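Local structure of N-terminal acetyltransferase B complex subunit NAT3 (Candida albicans, 5K04) at residues I87-A90 against S91-L95; R121-Y124 against E125-Y129. The protein forms, as a subunit of the NatB complex, an N-terminal acetyltransferase of the GNAT family that probably transfers acetyl groups from acetyl-CoA to protein N-termini. One frame throughout, in Å; residues are numbered along the deposited sequence.

Contact 1 (I87-A90 against S91-L95). With COA (coenzyme A), chain D.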
loop_
_atom_site.group_PDB
_atom_site.type_symbol
_atom_site.label_atom_id
_atom_site.label_comp_id
_atom_site.label_asym_id
_atom_site.label_seq_id
_atom_site.Cartn_x
_atom_site.Cartn_y
_atom_site.Cartn_z
ATOM N N ILE B 87 7.709 8.713 -25.852
ATOM C CA ILE B 87 8.144 7.597 -26.689
ATOM C C ILE B 87 6.930 6.787 -27.140
ATOM O O ILE B 87 7.068 5.628 -27.545
ATOM C CB ILE B 87 9.163 6.694 -25.961
ATOM C CG1 ILE B 87 8.565 6.164 -24.651
ATOM C CG2 ILE B 87 10.482 7.455 -25.696
ATOM C CD1 ILE B 87 9.462 5.181 -23.925
ATOM N N GLY B 88 5.738 7.390 -27.069
ATOM C CA GLY B 88 4.533 6.761 -27.597
ATOM C C GLY B 88 3.882 5.727 -26.703
ATOM O O GLY B 88 3.046 4.949 -27.173
ATOM N N LEU B 89 4.242 5.688 -25.422
ATOM C CA LEU B 89 3.679 4.680 -24.536
ATOM C C LEU B 89 2.193 4.933 -24.278
ATOM O O LEU B 89 1.379 3.997 -24.315
ATOM C CB LEU B 89 4.485 4.654 -23.237
ATOM C CG LEU B 89 4.061 3.661 -22.170
ATOM C CD1 LEU B 89 3.850 2.284 -22.774
ATOM C CD2 LEU B 89 5.142 3.624 -21.085
ATOM N N ALA B 90 1.821 6.191 -24.016
ATOM C CA ALA B 90 0.408 6.526 -23.867
ATOM C C ALA B 90 -0.368 6.186 -25.134
ATOM O O ALA B 90 -1.451 5.588 -25.074
ATOM C CB ALA B 90 0.257 8.011 -23.524
ATOM N N SER B 91 0.184 6.546 -26.295
ATOM C CA SER B 91 -0.465 6.203 -27.555
ATOM C C SER B 91 -0.609 4.687 -27.715
ATOM O O SER B 91 -1.624 4.206 -28.235
ATOM C CB SER B 91 0.320 6.822 -28.712
ATOM O OG SER B 91 0.406 8.226 -28.567
ATOM N N LYS B 92 0.382 3.916 -27.250
ATOM C CA LYS B 92 0.305 2.459 -27.358
ATOM C C LYS B 92 -0.789 1.886 -26.461
ATOM O O LYS B 92 -1.547 1.006 -26.884
ATOM C CB LYS B 92 1.659 1.823 -27.019
ATOM C CG LYS B 92 1.551 0.433 -26.357
ATOM C CD LYS B 92 2.903 -0.272 -26.163
ATOM C CE LYS B 92 3.148 -1.301 -27.262
ATOM N NZ LYS B 92 2.136 -2.426 -27.242
ATOM N N LEU B 93 -0.876 2.372 -25.218
ATOM C CA LEU B 93 -1.918 1.929 -24.290
ATOM C C LEU B 93 -3.319 2.196 -24.844
ATOM O O LEU B 93 -4.219 1.352 -24.713
ATOM C CB LEU B 93 -1.738 2.632 -22.943
ATOM C CG LEU B 93 -0.532 2.186 -22.113
ATOM C CD1 LEU B 93 -0.249 3.185 -21.010
ATOM C CD2 LEU B 93 -0.766 0.802 -21.521
ATOM N N CYS B 94 -3.517 3.364 -25.468
ATOM C CA CYS B 94 -4.808 3.680 -26.073
ATOM C C CYS B 94 -5.073 2.804 -27.304
ATOM O O CYS B 94 -6.192 2.305 -27.494
ATOM C CB CYS B 94 -4.870 5.184 -26.414
ATOM S SG CYS B 94 -4.763 6.328 -25.053
ATOM N N LEU B 95 -4.040 2.560 -28.121
ATOM C CA LEU B 95 -4.204 1.760 -29.335
ATOM C C LEU B 95 -4.424 0.269 -29.041
ATOM O O LEU B 95 -5.106 -0.416 -29.808
ATOM C CB LEU B 95 -2.988 1.952 -30.228
ATOM C CG LEU B 95 -2.922 3.253 -31.019
ATOM C CD1 LEU B 95 -1.695 3.234 -31.933
ATOM C CD2 LEU B 95 -4.199 3.453 -31.834
HETATM N N1A COA D . 4.275 18.433 -24.102
HETATM C C2A COA D . 3.952 18.849 -25.503
HETATM N N3A COA D . 3.275 17.694 -26.226
HETATM C C4A COA D . 3.039 16.328 -25.711
HETATM C C5A COA D . 3.512 15.912 -24.227
HETATM C C6A COA D . 4.118 17.103 -23.385
HETATM N N6A COA D . 4.486 16.997 -22.012
HETATM N N7A COA D . 3.013 14.489 -23.851
HETATM C C8A COA D . 2.147 13.847 -24.994
HETATM N N9A COA D . 2.215 15.110 -26.035
HETATM C C1B COA D . 1.255 15.005 -27.343
HETATM C C2B COA D . 1.906 15.410 -28.703
HETATM O O2B COA D . 1.572 16.537 -29.517
HETATM C C3B COA D . 2.234 13.978 -29.062
HETATM O O3B COA D . 2.957 13.395 -30.151
HETATM P P3B COA D . 4.466 13.238 -30.759
HETATM O O7A COA D . 4.791 11.756 -30.695
HETATM O O8A COA D . 4.320 13.678 -32.222
HETATM O O9A COA D . 5.365 14.095 -29.900
HETATM C C4B COA D . 1.219 13.063 -28.188
HETATM O O4B COA D . 0.400 13.814 -27.201
HETATM C C5B COA D . 1.542 11.535 -27.972
HETATM O O5B COA D . 2.578 11.067 -27.103
HETATM P P1A COA D . 3.049 9.790 -26.232
HETATM O O1A COA D . 2.163 8.659 -26.600
HETATM O O2A COA D . 4.512 9.569 -26.470
HETATM O O3A COA D . 2.815 10.248 -24.753
HETATM P P2A COA D . 3.271 9.911 -23.245
HETATM O O4A COA D . 4.413 10.827 -22.914
HETATM O O5A COA D . 3.477 8.483 -23.109
HETATM O O6A COA D . 1.983 10.432 -22.436
HETATM C CBP COA D . 0.233 11.859 -21.030
HETATM C CCP COA D . 1.015 11.490 -22.468
HETATM C CDP COA D . -0.775 13.190 -21.231
HETATM C CEP COA D . -0.631 10.508 -20.485
HETATM C CAP COA D . 1.451 12.241 -19.850
HETATM O OAP COA D . 2.551 13.003 -20.289
HETATM C C9P COA D . 0.928 12.159 -18.327
HETATM O O9P COA D . 0.479 13.235 -17.628
HETATM N N8P COA D . 0.381 10.807 -17.896
HETATM C C7P COA D . -0.914 10.661 -17.010
HETATM C C6P COA D . -1.687 11.978 -16.631
HETATM C C5P COA D . -2.572 12.877 -17.681
HETATM O O5P COA D . -2.350 14.176 -17.910
HETATM N N4P COA D . -3.582 12.134 -18.463
HETATM C C3P COA D . -4.025 11.598 -19.732
HETATM C C2P COA D . -4.131 12.216 -21.115
HETATM S S1P COA D . -5.302 13.465 -21.553
#

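Contact 2 (R121-Y124 against E125-Y129). With COA (coenzyme A), chain D.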
loop_
_atom_site.group_PDB
_atom_site.type_symbol
_atom_site.label_atom_id
_atom_site.label_comp_id
_atom_site.label_asym_id
_atom_site.label_seq_id
_atom_site.Cartn_x
_atom_site.Cartn_y
_atom_site.Cartn_z
ATOM N N ARG B 121 -5.904 16.715 -26.269
ATOM C CA ARG B 121 -6.727 16.663 -27.472
ATOM C C ARG B 121 -5.887 16.272 -28.675
ATOM O O ARG B 121 -6.265 15.396 -29.460
ATOM C CB ARG B 121 -7.395 18.019 -27.679
ATOM C CG ARG B 121 -8.114 18.200 -28.991
ATOM C CD ARG B 121 -8.661 19.621 -29.096
ATOM N NE ARG B 121 -9.425 19.809 -30.323
ATOM C CZ ARG B 121 -10.122 20.904 -30.610
ATOM N NH1 ARG B 121 -10.143 21.918 -29.755
ATOM N NH2 ARG B 121 -10.794 20.986 -31.753
ATOM N N ILE B 122 -4.713 16.889 -28.799
ATOM C CA ILE B 122 -3.811 16.614 -29.914
ATOM C C ILE B 122 -3.326 15.172 -29.865
ATOM O O ILE B 122 -3.260 14.481 -30.892
ATOM C CB ILE B 122 -2.647 17.627 -29.885
ATOM C CG1 ILE B 122 -3.160 19.022 -30.285
ATOM C CG2 ILE B 122 -1.474 17.170 -30.775
ATOM C CD1 ILE B 122 -2.173 20.160 -30.052
ATOM N N LEU B 123 -2.957 14.709 -28.671
ATOM C CA LEU B 123 -2.600 13.314 -28.462
ATOM C C LEU B 123 -3.663 12.391 -29.042
ATOM O O LEU B 123 -3.369 11.521 -29.870
ATOM C CB LEU B 123 -2.396 13.065 -26.962
ATOM C CG LEU B 123 -2.259 11.663 -26.365
ATOM C CD1 LEU B 123 -1.398 10.790 -27.206
ATOM C CD2 LEU B 123 -1.625 11.749 -24.999
ATOM N N TYR B 124 -4.913 12.578 -28.622
ATOM C CA TYR B 124 -5.988 11.736 -29.126
ATOM C C TYR B 124 -6.305 12.025 -30.593
ATOM O O TYR B 124 -6.681 11.107 -31.334
ATOM C CB TYR B 124 -7.224 11.906 -28.251
ATOM C CG TYR B 124 -7.031 11.368 -26.846
ATOM C CD1 TYR B 124 -6.804 10.013 -26.624
ATOM C CD2 TYR B 124 -7.091 12.209 -25.745
ATOM C CE1 TYR B 124 -6.642 9.519 -25.337
ATOM C CE2 TYR B 124 -6.920 11.726 -24.457
ATOM C CZ TYR B 124 -6.698 10.381 -24.259
ATOM O OH TYR B 124 -6.536 9.897 -22.984
ATOM N N GLU B 125 -6.156 13.281 -31.033
ATOM C CA GLU B 125 -6.335 13.570 -32.445
ATOM C C GLU B 125 -5.327 12.804 -33.290
ATOM O O GLU B 125 -5.671 12.291 -34.362
ATOM C CB GLU B 125 -6.236 15.075 -32.692
ATOM C CG GLU B 125 -7.517 15.783 -32.299
ATOM C CD GLU B 125 -7.465 17.275 -32.474
ATOM O OE1 GLU B 125 -6.359 17.815 -32.683
ATOM O OE2 GLU B 125 -8.549 17.905 -32.401
ATOM N N LYS B 126 -4.079 12.706 -32.821
ATOM C CA LYS B 126 -3.080 11.951 -33.558
ATOM C C LYS B 126 -3.432 10.470 -33.620
ATOM O O LYS B 126 -2.987 9.771 -34.536
ATOM C CB LYS B 126 -1.707 12.164 -32.923
ATOM C CG LYS B 126 -1.076 13.495 -33.307
ATOM C CD LYS B 126 0.268 13.699 -32.647
ATOM C CE LYS B 126 0.783 15.112 -32.888
ATOM N NZ LYS B 126 2.141 15.327 -32.300
ATOM N N LEU B 127 -4.240 9.987 -32.681
ATOM C CA LEU B 127 -4.690 8.600 -32.648
ATOM C C LEU B 127 -5.954 8.354 -33.466
ATOM O O LEU B 127 -6.433 7.217 -33.501
ATOM C CB LEU B 127 -4.940 8.171 -31.206
ATOM C CG LEU B 127 -3.690 8.121 -30.327
ATOM C CD1 LEU B 127 -4.040 7.646 -28.921
ATOM C CD2 LEU B 127 -2.627 7.220 -30.953
ATOM N N GLY B 128 -6.506 9.382 -34.114
ATOM C CA GLY B 128 -7.721 9.249 -34.892
ATOM C C GLY B 128 -8.992 9.723 -34.212
ATOM O O GLY B 128 -10.063 9.651 -34.832
ATOM N N TYR B 129 -8.923 10.189 -32.962
ATOM C CA TYR B 129 -10.110 10.700 -32.294
ATOM C C TYR B 129 -10.418 12.099 -32.804
ATOM O O TYR B 129 -9.520 12.839 -33.207
ATOM C CB TYR B 129 -9.918 10.737 -30.776
ATOM C CG TYR B 129 -9.807 9.373 -30.137
ATOM C CD1 TYR B 129 -8.635 8.638 -30.240
ATOM C CD2 TYR B 129 -10.873 8.824 -29.424
ATOM C CE1 TYR B 129 -8.525 7.387 -29.666
ATOM C CE2 TYR B 129 -10.773 7.571 -28.838
ATOM C CZ TYR B 129 -9.590 6.858 -28.963
ATOM O OH TYR B 129 -9.458 5.607 -28.422
HETATM N N1A COA D . 4.275 18.433 -24.102
HETATM C C2A COA D . 3.952 18.849 -25.503
HETATM N N3A COA D . 3.275 17.694 -26.226
HETATM C C4A COA D . 3.039 16.328 -25.711
HETATM C C5A COA D . 3.512 15.912 -24.227
HETATM C C6A COA D . 4.118 17.103 -23.385
HETATM N N6A COA D . 4.486 16.997 -22.012
HETATM N N7A COA D . 3.013 14.489 -23.851
HETATM C C8A COA D . 2.147 13.847 -24.994
HETATM N N9A COA D . 2.215 15.110 -26.035
HETATM C C1B COA D . 1.255 15.005 -27.343
HETATM C C2B COA D . 1.906 15.410 -28.703
HETATM O O2B COA D . 1.572 16.537 -29.517
HETATM C C3B COA D . 2.234 13.978 -29.062
HETATM O O3B COA D . 2.957 13.395 -30.151
HETATM P P3B COA D . 4.466 13.238 -30.759
HETATM O O7A COA D . 4.791 11.756 -30.695
HETATM O O8A COA D . 4.320 13.678 -32.222
HETATM O O9A COA D . 5.365 14.095 -29.900
HETATM C C4B COA D . 1.219 13.063 -28.188
HETATM O O4B COA D . 0.400 13.814 -27.201
HETATM C C5B COA D . 1.542 11.535 -27.972
HETATM O O5B COA D . 2.578 11.067 -27.103
HETATM P P1A COA D . 3.049 9.790 -26.232
HETATM O O1A COA D . 2.163 8.659 -26.600
HETATM O O2A COA D . 4.512 9.569 -26.470
HETATM O O3A COA D . 2.815 10.248 -24.753
HETATM P P2A COA D . 3.271 9.911 -23.245
HETATM O O4A COA D . 4.413 10.827 -22.914
HETATM O O5A COA D . 3.477 8.483 -23.109
HETATM O O6A COA D . 1.983 10.432 -22.436
HETATM C CBP COA D . 0.233 11.859 -21.030
HETATM C CCP COA D . 1.015 11.490 -22.468
HETATM C CDP COA D . -0.775 13.190 -21.231
HETATM C CEP COA D . -0.631 10.508 -20.485
HETATM C CAP COA D . 1.451 12.241 -19.850
HETATM O OAP COA D . 2.551 13.003 -20.289
HETATM C C9P COA D . 0.928 12.159 -18.327
HETATM O O9P COA D . 0.479 13.235 -17.628
HETATM N N8P COA D . 0.381 10.807 -17.896
HETATM C C7P COA D . -0.914 10.661 -17.010
HETATM C C6P COA D . -1.687 11.978 -16.631
HETATM C C5P COA D . -2.572 12.877 -17.681
HETATM O O5P COA D . -2.350 14.176 -17.910
HETATM N N4P COA D . -3.582 12.134 -18.463
HETATM C C3P COA D . -4.025 11.598 -19.732
HETATM C C2P COA D . -4.131 12.216 -21.115
HETATM S S1P COA D . -5.302 13.465 -21.553
#

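Contact 1 (I87-A90 against S91-L95)
Gly88, Leu89 and Ala90 hand their carbonyls to the backbone N-H groups of Lys92, Leu93 and Cys94, which makes these three bonds the first turn of helix 89-96. Lys92 N to Gly88 O is 2.9 Å but bent, 143° at the hydrogen, whereas Leu93 N meets Leu89 O more nearly straight, at 165°. Gly88, the N-cap, has a positive phi, a conformation that glycine adopts more readily than other residues.

At the N-cap and within this first turn, N-H groups have no earlier helical carbonyl to bond, and the pyrophosphate of coenzyme A takes three of them. Gly88 N binds O2A at 2.6 Å, Ala90 N binds O5A at 3.0 Å, and Ser91 N binds O1A at 2.9 Å. Ser91 grips O1A a second time, OG to O1A 2.7 Å, because chi1 of -58° sets the hydroxyl beside its own backbone N. The positive end of the helix dipole probably adds to the attraction for the phosphates. Arg86 NH2 is also hydrogen-bonded to coenzyme A. Ala90 suits its place by being small: its CB lies against O6A at the second phosphate.

The apolar side of the turn faces the sheet. Leu89 CD1 packs beside Leu93 CG at 4.4 Å, and the two reach Val80 and Val78 of strand 70-80. Lys92 instead runs outward on a chain bent at its far end, where NZ is bonded to Phe245 O of the partner subunit.

A glycine at the N-cap and an alanine two places on, inside the first turn, with the pyrophosphate bound over them, match the R/Q-x-x-G-x-G/A motif, the coenzyme A signature of the GNAT fold.

Contact 2 (R121-Y124 against E125-Y129)
The last turns of helix 118-126 and the loop leaving it meet here in a helix C-terminal cap, set between coenzyme A and the sheet. Tyr124 O takes the N-H of Tyr129 at 2.9 Å while Gly128 N reaches back to Glu125 O at 3.0 Å; a phi of 100° at Gly128 lets the chain reverse, a shape suited to glycine.

On the side toward the sheet, the edge of Tyr124 points at the face of Tyr129 in a T-shaped stack, with ring centres 5.6 Å apart and planes at 70°. Leu127 CD1 lies obliquely by the Tyr124 ring, and strand 108-114 packs against both tyrosines.

Arg121 and Glu125, one turn apart, form a salt bridge: NE lies 3.0 Å from OE2, which it meets from above the carboxylate plane, 47° out of it. The extended arginine chain, CG anti to the backbone N, stands out from the helix, and Glu125 leans back toward Arg121 to bring OE2 to NE.

The ligand side is built by Ile122, Leu123 and Lys126. The extended Lys126 lies alongside Ile122, CE to CG2 3.7 Å, and its NZ is shared among a 3'-phosphate oxygen, O8A, at 2.7 Å, the bridging O3B and the ribose hydroxyl O2B. A lysine probably offsets the charge of the 3'-phosphate, while Leu123 offers an apolar surface to the ribose and the start of the pantetheine arm. Tyr124 CE2 comes within 3.8 Å of the thiol sulfur S1P.

A Schellman motif thus closes the GNAT helix that lines coenzyme A from its 3'-phosphoribose to its thiol.

Contact 1 opens one helix and contact 2 ends another, and their centres lie 11 Å apart on adjoining sides of a single coenzyme A molecule. The two contacts also touch directly: Ser91 OG packs on Leu123 CD1 at 3.4 Å, Cys94 CB on Leu127 CD1 at 3.6 Å, and Cys94 SG on Tyr124 CE1 at 3.7 Å. The division of labour follows the cofactor, with 87-95 holding the pyrophosphate and 121-129 the 3'-phosphoribose, while Tyr124 sits near the thiol. A bound MES, probably from the crystallisation liquor, also lies close to Tyr124 and may mark the pocket next to the thiol.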